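Local structure of Abbfa_003403 (Acinetobacter baumannii, 4ZXH) at residues A148-W153 with N292-F297; F234-S239 with L437-L442; H515-A520 with G605-E610; P974-E979 with V1226-A1231; I1160-T1165 with F1260-V1265. The protein is a four-domain nonribosomal peptide synthetase that probably activates an amino acid, carries it on a phosphopantetheine arm, condenses it with a partner and releases the product. All blocks are in the same frame, centred on the assembly; numbering follows the deposited sequence.

Contact 1: A148-W153 with N292-F297; sequences ALMDFW and NALGQF
Asp151 meets segment 292-297 with both its backbone and its side chain, and the turn of its carboxylate shapes the contact. Its CG sits between the backbone N and the carbonyl carbon (chi1 52°), which folds the carboxylate back over the Gly295-Phe297 backbone. The main-chain N of Asp151 donates to Gly295 O (3.0 Å), and Asp151 OD2 in turn accepts from Phe297 N (3.2 Å). Two roughly straight bonds therefore span Gln296, although Phe297 N comes from above the carboxylate plane, 50° out of it. The same OD2 lies near the plane of the Phe297 ring, at its edge, 4.0 Å from Phe297 CD2. Gln296 folds at chi2 so that its OE1 rests 3.5 Å from Asp151 CB, while its NE2 is taken up by Glu22 O and Val298 O. Before Asp151, Met150 lays its CA 3.4 Å from Gly295 O, a CA-H...O contact. Gly295 has a phi of 156°, where a CB would press on the preceding carbonyl O. Asp151 OD1 turns to Ser154 OG and to Arg285 in a salt bridge, and the residue is also the N-cap of helix 152-165. This Asp, paired with a distant Arg and following His146 and His147, corresponds to the HHxxxDG motif of condensation domains, with Phe152 in place of the final Gly, here packed on a stretch resembling their conserved GxFVNT sequence.

Contact 2: F234-S239 with L437-L442; sequences FRVSES and LLQAVL
Segment 234-239 comes off edge strand 229-235 of a four-stranded sheet and turns into helix 238-249, with Ser237 as N-cap, while 437-442 is one regular piece of helix 428-447. The backbones stay apart: the nearest CA pair, Val236 and Gln439, is separated by 6.8 Å, so side chains make the junction. Gln439 supplies the polar link. Its CG lies anti to the carbonyl carbon and the chain bends at chi2 (-78°), bringing the amide alongside the backbone at Arg235, where NE2 donates to Arg235 O (3.2 Å). That bond is bent, 138° at the hydrogen, and arrives above the carbonyl plane. Gln439 OE1 lies 3.6 Å from Val236 CG2 and 3.9 Å from Phe234 CD2, the amide standing 71° from the ring plane. Leu438 and Leu442, one turn apart, supply the apolar part: Leu438 CD2 is 4.2 Å from Phe234 CZ and Leu442 CD1 is 4.4 Å from Val236 CG2. Phe234 also packs on Leu405 and Met407 of strand 403-411. Within the condensation domain, this chemistry implies a mainly hydrophobic seat for the helix beside the sheet, with a single amide-to-carbonyl bond at its partly exposed margin.

Contact 3: H515-A520 with G605-E610; sequences HIAGIA and GVVALE
This is an apolar helix-on-loop contact at the far end of the adenylation domain, where helix 509-525 is crossed by the loop that follows strand 598-600, an edge of a four-stranded parallel sheet. The fold is that of the ANL superfamily of adenylate-forming enzymes, and the contact lies in its large AMP-binding portion. The geometric evidence for close packing is the CA spacing: Gly518 and Val606 come to 4.4 Å, Ala517 and Leu609 to 5.5 Å. Such an approach is possible because the helix presents its smallest residues. A CB at Gly518 would point straight at the loop, into Gly605 O; with none there, Gly518 CA instead lies 3.8 Å from Val607 CG2, the branch of Val607 that stands anti to its carbonyl carbon. At one end of the interface, His515 turns its ring obliquely to Val606 CG2, which is 4.1 Å from His515 CD2; the loop is poorly ordered here, at Gly605 and Val606, so this part is less certain. His515 also touches Leu543 and Ala546 of helix 543-553. Leu609 has CG anti to its backbone N (chi1 -161°), which brings its CD1 branch back over the helix. The methyl of Ala517 lies among three loop groups: CB is 3.4 Å from Val607 O, 4.2 Å from Val607 CB and 3.9 Å from Leu609 CD1.

Contact 4: P974-E979 with V1226-A1231; sequences PRDPIE and VLPLDA
Pro1228 lies against the guanidinium of Arg975, its CA 3.7 Å above the plane and over its centre, while its CD meets Arg975 CB at 3.9 Å and its CG meets Asp976 OD2 at 3.5 Å. A water joins the two backbones nearby, donating to Arg975 O and Val1226 O, which by themselves are two acceptors. The flat group is fixed from its edge: Glu979 grips Arg975 side-on in a two-bonded salt bridge, NE to OE1 (3.1 Å) and NH2 to OE2 (2.7 Å), each through a syn lone pair and near the guanidinium plane. Glu979 OE1 accepts from Arg975 N as well, through its anti lone pair, so backbone and side chain of the arginine share one oxygen. The setting is an interdomain one: helix 977-990 is the first helix of the carrier-protein bundle, whereas 1226-1231, with a type I turn from Pro1228 to Ala1231, links helices 1210-1223 and 1233-1251 of the thioesterase. Asp976 caps the former helix, its OD1 accepting from Glu979 N at 3.0 Å. Further out, Arg1045 of helix 1037-1046 makes salt bridges to both Asp976 OD2 and Asp1230 OD2, and Asn1225 OD1 accepts from Arg975 NH1.

Contact 5: I1160-T1165 with F1260-V1265; sequences IVMIDT and FPILLV
Met1162 lies on the sheet face that also carries Ile1160, Ile1262 and Leu1264, on one of two neighbouring parallel strands. Its CB lies 4.0 Å from Leu1263 O and equally far from Leu1264 CD1; CG then sits anti to the carbonyl carbon (chi1 -71°), and the chain runs on extended, carrying SD to a methyl end. That CE reaches Ile1262 CD1 at 3.7 Å, so the side chain crosses obliquely over a residue two places back along the partner strand. Ile1160 lies beside Ile1262 on the same face and points the same way, its CD1 also touching Phe1260 CB at 3.9 Å. On the other face stand Val1161, Ile1163, Leu1263 and Val1265. The register is set by the backbone: strands 1160-1163 and 1262-1265 run 14° apart and 4.7 Å between axes, and the N-H groups of Ile1160, Leu1263, Met1162 and Val1265 donate in turn to Pro1261 O, Ile1160 O, Leu1263 O and Met1162 O. Asp1164 N continues the pattern by donating to Val1265 O. Asp1164, past the strand end in a positive-phi conformation (44°), turns OD2 to His1297 ND1 and OD1 to Ala1267 N, while Thr1165 OG1 bonds Cys1137 O. An Asp on this strand end, beside a Cys and a His, is consistent with the Cys-His-Asp charge relay of an alpha/beta-hydrolase thioesterase, whose central sheet these two strands help to form.

In the fold
Contacts 1 and 2 both belong to the condensation domain; their segments interleave along the chain, yet their centres are 32 Å apart. Contact 3 follows in the adenylation domain, at one extremity: its centre is 107 Å from that of contact 5, on the opposite side of the chain's centre. Contacts 4 and 5 interleave in turn, with centres 30 Å apart; contact 5 lies within the seven-stranded thioesterase sheet, whereas contact 4 joins helix 977-990 of the carrier domain to the loop between helices 1210-1223 and 1233-1251. Four contacts lie within single domains, and contact 4 joins two, consistent with a single module whose four domains follow one another along one chain.

Contact 1: A148-W153 with N292-F297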
# COMPACT_ATOMS: atom_id res chain seq x y z
N ALA A 148 -1.76 11.30 24.83
CA ALA A 148 -2.07 10.12 25.64
C ALA A 148 -2.26 10.47 27.12
O ALA A 148 -2.95 9.75 27.84
CB ALA A 148 -0.99 9.04 25.49
N LEU A 149 -1.66 11.58 27.56
CA LEU A 149 -1.74 11.95 28.97
C LEU A 149 -2.98 12.80 29.24
O LEU A 149 -3.70 12.55 30.21
CB LEU A 149 -0.49 12.71 29.41
CG LEU A 149 -0.40 12.96 30.92
CD1 LEU A 149 -0.17 11.65 31.73
CD2 LEU A 149 0.65 14.02 31.28
N MET A 150 -3.23 13.80 28.41
CA MET A 150 -4.42 14.63 28.63
C MET A 150 -4.86 15.30 27.34
O MET A 150 -4.11 15.36 26.38
CB MET A 150 -4.19 15.67 29.75
CG MET A 150 -3.04 16.69 29.57
SD MET A 150 -2.87 17.91 30.95
CE MET A 150 -2.08 16.91 32.19
N ASP A 151 -6.09 15.77 27.33
CA ASP A 151 -6.62 16.45 26.16
C ASP A 151 -6.49 17.98 26.31
O ASP A 151 -5.96 18.48 27.29
CB ASP A 151 -8.08 16.04 25.95
CG ASP A 151 -8.91 16.22 27.18
OD1 ASP A 151 -8.52 17.05 28.03
OD2 ASP A 151 -9.96 15.55 27.31
N PHE A 152 -6.98 18.69 25.31
CA PHE A 152 -6.93 20.14 25.27
C PHE A 152 -7.80 20.78 26.36
O PHE A 152 -7.36 21.74 27.00
CB PHE A 152 -7.37 20.63 23.89
CG PHE A 152 -6.99 22.05 23.60
CD1 PHE A 152 -5.66 22.41 23.45
CD2 PHE A 152 -7.98 23.02 23.47
CE1 PHE A 152 -5.31 23.73 23.18
CE2 PHE A 152 -7.64 24.34 23.20
CZ PHE A 152 -6.30 24.69 23.06
N TRP A 153 -9.01 20.26 26.57
CA TRP A 153 -9.84 20.76 27.67
C TRP A 153 -8.99 20.79 28.95
O TRP A 153 -9.05 21.75 29.72
CB TRP A 153 -11.11 19.91 27.84
CG TRP A 153 -12.14 20.40 28.86
CD1 TRP A 153 -12.29 19.95 30.14
CD2 TRP A 153 -13.15 21.39 28.68
NE1 TRP A 153 -13.32 20.59 30.76
CE2 TRP A 153 -13.87 21.49 29.89
CE3 TRP A 153 -13.51 22.23 27.61
CZ2 TRP A 153 -14.93 22.40 30.07
CZ3 TRP A 153 -14.57 23.13 27.79
CH2 TRP A 153 -15.26 23.20 29.01
N ASN A 292 -13.96 19.45 35.76
CA ASN A 292 -12.74 20.04 36.31
C ASN A 292 -11.56 19.06 36.30
O ASN A 292 -10.49 19.37 36.81
CB ASN A 292 -13.00 20.54 37.73
CG ASN A 292 -13.32 19.41 38.70
OD1 ASN A 292 -13.88 18.38 38.31
ND2 ASN A 292 -12.96 19.60 39.97
N ALA A 293 -11.76 17.88 35.72
CA ALA A 293 -10.75 16.83 35.81
C ALA A 293 -9.70 16.90 34.71
O ALA A 293 -10.01 17.06 33.53
CB ALA A 293 -11.42 15.46 35.78
N LEU A 294 -8.45 16.77 35.11
CA LEU A 294 -7.40 16.59 34.12
C LEU A 294 -7.44 15.15 33.59
O LEU A 294 -7.72 14.22 34.34
CB LEU A 294 -6.04 16.88 34.72
CG LEU A 294 -5.81 18.27 35.26
CD1 LEU A 294 -4.51 18.26 36.00
CD2 LEU A 294 -5.76 19.24 34.11
N GLY A 295 -7.19 14.97 32.31
CA GLY A 295 -7.12 13.64 31.74
C GLY A 295 -7.40 13.62 30.25
O GLY A 295 -7.63 14.65 29.63
N GLN A 296 -7.36 12.42 29.67
CA GLN A 296 -7.62 12.25 28.25
C GLN A 296 -8.99 11.57 28.06
O GLN A 296 -9.14 10.36 28.25
CB GLN A 296 -6.46 11.47 27.61
CG GLN A 296 -6.64 10.76 26.27
CD GLN A 296 -7.60 11.42 25.31
OE1 GLN A 296 -7.79 12.63 25.31
NE2 GLN A 296 -8.17 10.60 24.43
N PHE A 297 -9.98 12.40 27.73
CA PHE A 297 -11.39 12.01 27.74
C PHE A 297 -11.99 12.10 26.34
O PHE A 297 -13.13 11.71 26.11
CB PHE A 297 -12.19 12.91 28.69
CG PHE A 297 -11.81 12.76 30.13
CD1 PHE A 297 -12.30 11.69 30.88
CD2 PHE A 297 -10.98 13.68 30.75
CE1 PHE A 297 -11.96 11.55 32.22
CE2 PHE A 297 -10.64 13.55 32.09
CZ PHE A 297 -11.12 12.48 32.83

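Contact 2: F234-S239 with L437-L442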
# COMPACT_ATOMS: atom_id res chain seq x y z
N PHE A 234 -6.08 29.50 7.31
CA PHE A 234 -6.88 30.34 6.42
C PHE A 234 -7.93 31.11 7.22
O PHE A 234 -8.13 30.83 8.40
CB PHE A 234 -7.55 29.50 5.34
CG PHE A 234 -8.51 28.46 5.88
CD1 PHE A 234 -8.04 27.25 6.36
CD2 PHE A 234 -9.87 28.71 5.92
CE1 PHE A 234 -8.91 26.31 6.88
CE2 PHE A 234 -10.76 27.77 6.43
CZ PHE A 234 -10.28 26.57 6.91
N ARG A 235 -8.58 32.09 6.59
CA ARG A 235 -9.70 32.79 7.23
C ARG A 235 -10.90 32.92 6.30
O ARG A 235 -10.75 33.21 5.11
CB ARG A 235 -9.29 34.17 7.72
CG ARG A 235 -8.13 34.15 8.67
CD ARG A 235 -7.68 35.52 9.05
NE ARG A 235 -6.26 35.50 9.34
CZ ARG A 235 -5.61 36.48 9.95
NH1 ARG A 235 -6.26 37.57 10.35
NH2 ARG A 235 -4.30 36.36 10.16
N VAL A 236 -12.08 32.72 6.85
CA VAL A 236 -13.32 32.93 6.11
C VAL A 236 -13.74 34.41 6.15
O VAL A 236 -13.78 35.02 7.22
CB VAL A 236 -14.44 32.05 6.67
CG1 VAL A 236 -15.70 32.26 5.87
CG2 VAL A 236 -14.02 30.59 6.63
N SER A 237 -14.05 34.98 4.99
CA SER A 237 -14.42 36.40 4.91
C SER A 237 -15.57 36.72 5.85
O SER A 237 -16.40 35.86 6.15
CB SER A 237 -14.81 36.79 3.48
OG SER A 237 -16.17 36.47 3.22
N GLU A 238 -15.61 37.97 6.33
CA GLU A 238 -16.58 38.35 7.33
C GLU A 238 -17.99 38.19 6.77
O GLU A 238 -18.90 37.76 7.48
CB GLU A 238 -16.34 39.78 7.81
CG GLU A 238 -17.41 40.30 8.75
CD GLU A 238 -17.17 41.74 9.19
OE1 GLU A 238 -17.35 42.65 8.35
OE2 GLU A 238 -16.80 41.95 10.37
N SER A 239 -18.15 38.55 5.49
CA SER A 239 -19.39 38.32 4.74
C SER A 239 -19.89 36.90 4.94
O SER A 239 -20.93 36.67 5.55
CB SER A 239 -19.15 38.56 3.24
OG SER A 239 -18.26 39.65 3.04
N LEU A 437 -11.20 25.75 -2.31
CA LEU A 437 -12.43 25.05 -2.69
C LEU A 437 -13.44 25.01 -1.54
O LEU A 437 -14.65 25.13 -1.76
CB LEU A 437 -12.10 23.63 -3.17
CG LEU A 437 -11.35 23.61 -4.51
CD1 LEU A 437 -10.92 22.21 -4.91
CD2 LEU A 437 -12.19 24.22 -5.61
N LEU A 438 -12.95 24.84 -0.32
CA LEU A 438 -13.77 24.94 0.88
C LEU A 438 -14.40 26.33 0.98
O LEU A 438 -15.61 26.46 1.21
CB LEU A 438 -12.95 24.64 2.13
CG LEU A 438 -13.68 24.67 3.48
CD1 LEU A 438 -14.98 23.88 3.41
CD2 LEU A 438 -12.80 24.10 4.57
N GLN A 439 -13.57 27.35 0.82
CA GLN A 439 -14.03 28.74 0.76
C GLN A 439 -15.22 28.84 -0.20
O GLN A 439 -16.23 29.49 0.09
CB GLN A 439 -12.88 29.67 0.30
CG GLN A 439 -11.67 29.82 1.24
CD GLN A 439 -11.92 30.74 2.41
OE1 GLN A 439 -12.41 30.33 3.45
NE2 GLN A 439 -11.58 32.01 2.25
N ALA A 440 -15.11 28.16 -1.34
CA ALA A 440 -16.12 28.22 -2.39
C ALA A 440 -17.42 27.53 -2.02
O ALA A 440 -18.50 28.09 -2.21
CB ALA A 440 -15.56 27.63 -3.66
N VAL A 441 -17.31 26.30 -1.51
CA VAL A 441 -18.48 25.56 -1.03
C VAL A 441 -19.24 26.36 0.01
O VAL A 441 -20.46 26.49 -0.07
CB VAL A 441 -18.09 24.20 -0.41
CG1 VAL A 441 -19.30 23.55 0.25
CG2 VAL A 441 -17.54 23.28 -1.47
N LEU A 442 -18.51 26.93 0.97
CA LEU A 442 -19.12 27.75 2.00
C LEU A 442 -19.82 28.97 1.41
O LEU A 442 -20.93 29.30 1.81
CB LEU A 442 -18.07 28.16 3.04
CG LEU A 442 -17.61 26.98 3.90
CD1 LEU A 442 -16.54 27.36 4.90
CD2 LEU A 442 -18.79 26.32 4.62

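Contact 3: H515-A520 with G605-E610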
# COMPACT_ATOMS: atom_id res chain seq x y z
N HIS A 515 10.13 9.09 -58.43
CA HIS A 515 9.18 8.08 -57.96
C HIS A 515 7.81 8.67 -57.58
O HIS A 515 6.80 8.03 -57.83
CB HIS A 515 9.73 7.32 -56.76
CG HIS A 515 10.71 6.25 -57.11
ND1 HIS A 515 12.05 6.34 -56.80
CD2 HIS A 515 10.55 5.06 -57.74
CE1 HIS A 515 12.67 5.26 -57.23
NE2 HIS A 515 11.78 4.46 -57.80
N ILE A 516 7.79 9.85 -56.94
CA ILE A 516 6.51 10.52 -56.64
C ILE A 516 5.71 10.63 -57.94
O ILE A 516 4.55 10.24 -58.02
CB ILE A 516 6.67 11.98 -56.06
CG1 ILE A 516 7.67 12.08 -54.90
CG2 ILE A 516 5.32 12.56 -55.64
CD1 ILE A 516 7.28 11.35 -53.70
N ALA A 517 6.38 11.17 -58.96
CA ALA A 517 5.79 11.49 -60.23
C ALA A 517 5.29 10.23 -60.94
O ALA A 517 4.16 10.18 -61.44
CB ALA A 517 6.79 12.22 -61.09
N GLY A 518 6.13 9.20 -60.97
CA GLY A 518 5.81 7.97 -61.67
C GLY A 518 4.69 7.18 -61.02
O GLY A 518 3.91 6.51 -61.71
N ILE A 519 4.59 7.27 -59.70
CA ILE A 519 3.52 6.58 -58.98
C ILE A 519 2.22 7.36 -59.11
O ILE A 519 1.13 6.79 -59.21
CB ILE A 519 3.90 6.36 -57.51
CG1 ILE A 519 5.09 5.41 -57.42
CG2 ILE A 519 2.73 5.79 -56.71
CD1 ILE A 519 5.50 5.12 -56.00
N ALA A 520 2.34 8.68 -59.14
CA ALA A 520 1.15 9.50 -59.32
C ALA A 520 0.56 9.23 -60.70
O ALA A 520 -0.65 9.03 -60.85
CB ALA A 520 1.48 10.97 -59.15
N GLY A 605 6.01 3.36 -63.92
CA GLY A 605 7.20 3.91 -64.55
C GLY A 605 7.99 4.78 -63.58
O GLY A 605 7.69 4.89 -62.38
N VAL A 606 9.04 5.39 -64.10
CA VAL A 606 9.61 6.55 -63.43
C VAL A 606 9.42 7.67 -64.45
O VAL A 606 9.52 7.46 -65.67
CB VAL A 606 11.09 6.33 -62.99
CG1 VAL A 606 11.77 7.64 -62.72
CG2 VAL A 606 11.15 5.45 -61.74
N VAL A 607 9.07 8.84 -63.94
CA VAL A 607 8.62 9.94 -64.76
C VAL A 607 9.31 11.19 -64.25
O VAL A 607 9.40 11.39 -63.05
CB VAL A 607 7.09 10.10 -64.69
CG1 VAL A 607 6.65 11.38 -65.35
CG2 VAL A 607 6.41 8.91 -65.33
N ALA A 608 9.82 12.02 -65.15
CA ALA A 608 10.48 13.23 -64.70
C ALA A 608 9.43 14.14 -64.08
O ALA A 608 8.32 14.25 -64.59
CB ALA A 608 11.20 13.92 -65.83
N LEU A 609 9.78 14.75 -62.96
CA LEU A 609 8.83 15.57 -62.23
C LEU A 609 8.29 16.71 -63.10
O LEU A 609 7.10 17.05 -63.03
CB LEU A 609 9.49 16.11 -60.97
CG LEU A 609 8.63 16.62 -59.81
CD1 LEU A 609 7.53 15.63 -59.42
CD2 LEU A 609 9.56 16.85 -58.63
N GLU A 610 9.16 17.28 -63.94
CA GLU A 610 8.78 18.42 -64.80
C GLU A 610 7.65 18.11 -65.79
O GLU A 610 7.02 19.02 -66.32
CB GLU A 610 10.01 18.93 -65.57

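Contact 4: P974-E979 with V1226-A1231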
# COMPACT_ATOMS: atom_id res chain seq x y z
N PRO A 974 2.51 -25.99 11.96
CA PRO A 974 3.84 -25.44 12.27
C PRO A 974 4.94 -26.46 12.04
O PRO A 974 4.68 -27.63 12.20
CB PRO A 974 3.73 -25.09 13.76
CG PRO A 974 2.63 -25.95 14.26
CD PRO A 974 1.64 -25.98 13.14
N ARG A 975 6.14 -26.04 11.65
CA ARG A 975 7.13 -27.00 11.15
C ARG A 975 8.41 -27.12 12.00
O ARG A 975 9.15 -28.09 11.89
CB ARG A 975 7.49 -26.66 9.70
CG ARG A 975 6.27 -26.68 8.74
CD ARG A 975 6.49 -25.89 7.45
NE ARG A 975 6.67 -24.46 7.72
CZ ARG A 975 7.01 -23.57 6.79
NH1 ARG A 975 7.20 -23.96 5.54
NH2 ARG A 975 7.15 -22.28 7.12
N ASP A 976 8.66 -26.14 12.87
CA ASP A 976 9.84 -26.21 13.72
C ASP A 976 9.49 -25.63 15.10
O ASP A 976 8.35 -25.20 15.31
CB ASP A 976 11.02 -25.49 13.04
CG ASP A 976 10.81 -23.99 12.89
OD1 ASP A 976 9.73 -23.48 13.25
OD2 ASP A 976 11.74 -23.31 12.39
N PRO A 977 10.44 -25.65 16.06
CA PRO A 977 10.10 -25.10 17.38
C PRO A 977 9.59 -23.63 17.40
O PRO A 977 8.75 -23.28 18.23
CB PRO A 977 11.42 -25.21 18.15
CG PRO A 977 12.06 -26.46 17.58
CD PRO A 977 11.69 -26.44 16.11
N ILE A 978 10.09 -22.78 16.52
CA ILE A 978 9.64 -21.40 16.50
C ILE A 978 8.17 -21.31 16.07
O ILE A 978 7.37 -20.62 16.68
CB ILE A 978 10.50 -20.54 15.56
CG1 ILE A 978 11.84 -20.18 16.22
CG2 ILE A 978 9.74 -19.30 15.13
CD1 ILE A 978 12.77 -19.39 15.32
N GLU A 979 7.81 -22.04 15.02
CA GLU A 979 6.43 -21.96 14.59
C GLU A 979 5.50 -22.66 15.59
O GLU A 979 4.36 -22.24 15.77
CB GLU A 979 6.28 -22.53 13.17
CG GLU A 979 7.10 -21.78 12.13
CD GLU A 979 6.99 -22.39 10.75
OE1 GLU A 979 6.44 -23.51 10.61
OE2 GLU A 979 7.46 -21.75 9.79
N VAL A 1226 7.47 -30.16 5.75
CA VAL A 1226 7.65 -30.52 7.16
C VAL A 1226 8.91 -29.86 7.81
O VAL A 1226 9.21 -30.09 9.00
CB VAL A 1226 7.74 -32.04 7.35
CG1 VAL A 1226 6.51 -32.69 6.75
CG2 VAL A 1226 9.00 -32.58 6.71
N LEU A 1227 9.62 -29.05 7.01
CA LEU A 1227 10.61 -28.09 7.50
C LEU A 1227 10.45 -26.77 6.76
O LEU A 1227 10.01 -26.75 5.61
CB LEU A 1227 12.04 -28.62 7.33
CG LEU A 1227 12.46 -29.72 8.28
CD1 LEU A 1227 13.89 -30.16 8.00
CD2 LEU A 1227 12.29 -29.21 9.72
N PRO A 1228 10.80 -25.64 7.40
CA PRO A 1228 10.70 -24.33 6.74
C PRO A 1228 11.67 -24.19 5.58
O PRO A 1228 12.76 -24.76 5.61
CB PRO A 1228 11.04 -23.34 7.86
CG PRO A 1228 10.75 -24.07 9.13
CD PRO A 1228 11.08 -25.51 8.84
N LEU A 1229 11.29 -23.41 4.56
CA LEU A 1229 12.16 -23.24 3.41
C LEU A 1229 13.47 -22.56 3.79
O LEU A 1229 14.50 -22.85 3.20
CB LEU A 1229 11.45 -22.46 2.31
CG LEU A 1229 10.78 -23.36 1.27
CD1 LEU A 1229 9.86 -24.41 1.92
CD2 LEU A 1229 10.01 -22.52 0.26
N ASP A 1230 13.44 -21.68 4.80
CA ASP A 1230 14.67 -21.00 5.22
C ASP A 1230 15.51 -21.77 6.26
O ASP A 1230 16.44 -21.21 6.84
CB ASP A 1230 14.35 -19.59 5.76
CG ASP A 1230 13.19 -19.59 6.75
OD1 ASP A 1230 12.28 -20.43 6.61
OD2 ASP A 1230 13.18 -18.73 7.66
N ALA A 1231 15.21 -23.05 6.48
CA ALA A 1231 16.07 -23.88 7.33
C ALA A 1231 17.37 -24.18 6.60
O ALA A 1231 17.36 -24.53 5.43
CB ALA A 1231 15.37 -25.20 7.73
O HOH W 1 9.30 -30.62 11.64

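Contact 5: I1160-T1165 with F1260-V1265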
# COMPACT_ATOMS: atom_id res chain seq x y z
N ILE A 1160 1.09 -41.68 35.49
CA ILE A 1160 1.82 -41.52 34.24
C ILE A 1160 0.92 -41.82 33.04
O ILE A 1160 0.28 -42.87 32.99
CB ILE A 1160 3.02 -42.46 34.18
CG1 ILE A 1160 3.94 -42.23 35.37
CG2 ILE A 1160 3.80 -42.21 32.90
CD1 ILE A 1160 5.13 -43.16 35.36
N VAL A 1161 0.87 -40.91 32.08
CA VAL A 1161 0.16 -41.22 30.86
C VAL A 1161 1.12 -41.65 29.76
O VAL A 1161 1.98 -40.88 29.35
CB VAL A 1161 -0.66 -40.05 30.37
CG1 VAL A 1161 -1.31 -40.40 29.04
CG2 VAL A 1161 -1.73 -39.71 31.38
N MET A 1162 0.99 -42.88 29.28
CA MET A 1162 1.87 -43.33 28.22
C MET A 1162 1.08 -43.70 27.01
O MET A 1162 0.25 -44.61 27.05
CB MET A 1162 2.70 -44.53 28.66
CG MET A 1162 3.78 -44.22 29.68
SD MET A 1162 4.52 -45.77 30.17
CE MET A 1162 5.16 -45.38 31.80
N ILE A 1163 1.32 -42.99 25.92
CA ILE A 1163 0.59 -43.26 24.70
C ILE A 1163 1.45 -44.10 23.74
O ILE A 1163 2.45 -43.62 23.21
CB ILE A 1163 0.12 -41.96 24.04
CG1 ILE A 1163 -0.58 -41.09 25.10
CG2 ILE A 1163 -0.84 -42.27 22.92
CD1 ILE A 1163 -0.89 -39.70 24.64
N ASP A 1164 1.05 -45.36 23.58
CA ASP A 1164 1.76 -46.35 22.77
C ASP A 1164 3.29 -46.34 22.97
O ASP A 1164 4.06 -46.39 22.02
CB ASP A 1164 1.42 -46.16 21.30
CG ASP A 1164 1.49 -47.46 20.51
OD1 ASP A 1164 0.83 -48.45 20.91
OD2 ASP A 1164 2.25 -47.51 19.51
N THR A 1165 3.70 -46.27 24.22
CA THR A 1165 5.10 -46.29 24.60
C THR A 1165 5.65 -47.69 24.65
O THR A 1165 5.19 -48.50 25.47
CB THR A 1165 5.29 -45.64 25.98
OG1 THR A 1165 4.80 -44.31 25.93
CG2 THR A 1165 6.74 -45.63 26.40
N PHE A 1260 4.48 -47.84 39.26
CA PHE A 1260 3.91 -46.51 39.30
C PHE A 1260 2.48 -46.62 38.81
O PHE A 1260 2.17 -47.51 38.03
CB PHE A 1260 4.71 -45.54 38.44
CG PHE A 1260 6.08 -45.24 38.95
CD1 PHE A 1260 6.27 -44.28 39.93
CD2 PHE A 1260 7.18 -45.90 38.44
CE1 PHE A 1260 7.53 -44.00 40.42
CE2 PHE A 1260 8.45 -45.62 38.92
CZ PHE A 1260 8.63 -44.67 39.91
N PRO A 1261 1.60 -45.71 39.26
CA PRO A 1261 0.25 -45.73 38.68
C PRO A 1261 0.30 -45.25 37.22
O PRO A 1261 0.63 -44.10 36.95
CB PRO A 1261 -0.52 -44.76 39.58
CG PRO A 1261 0.51 -43.83 40.10
CD PRO A 1261 1.80 -44.59 40.19
N ILE A 1262 -0.01 -46.15 36.30
CA ILE A 1262 0.20 -45.89 34.87
C ILE A 1262 -1.06 -46.08 34.05
O ILE A 1262 -1.78 -47.06 34.23
CB ILE A 1262 1.30 -46.81 34.30
CG1 ILE A 1262 2.66 -46.46 34.89
CG2 ILE A 1262 1.37 -46.71 32.79
CD1 ILE A 1262 3.73 -47.43 34.49
N LEU A 1263 -1.31 -45.15 33.14
CA LEU A 1263 -2.31 -45.35 32.10
C LEU A 1263 -1.59 -45.56 30.78
O LEU A 1263 -0.90 -44.65 30.29
CB LEU A 1263 -3.26 -44.15 32.00
CG LEU A 1263 -4.22 -44.12 30.81
CD1 LEU A 1263 -5.18 -45.28 30.89
CD2 LEU A 1263 -4.98 -42.79 30.76
N LEU A 1264 -1.71 -46.77 30.22
CA LEU A 1264 -1.11 -47.05 28.91
C LEU A 1264 -2.16 -47.11 27.81
O LEU A 1264 -3.01 -47.99 27.80
CB LEU A 1264 -0.33 -48.36 28.96
CG LEU A 1264 0.20 -48.85 27.61
CD1 LEU A 1264 1.20 -47.90 27.03
CD2 LEU A 1264 0.81 -50.23 27.76
N VAL A 1265 -2.10 -46.15 26.89
CA VAL A 1265 -3.03 -46.09 25.77
C VAL A 1265 -2.38 -46.76 24.56
O VAL A 1265 -1.37 -46.28 24.04
CB VAL A 1265 -3.42 -44.62 25.42
CG1 VAL A 1265 -4.33 -44.58 24.22
CG2 VAL A 1265 -4.10 -43.94 26.61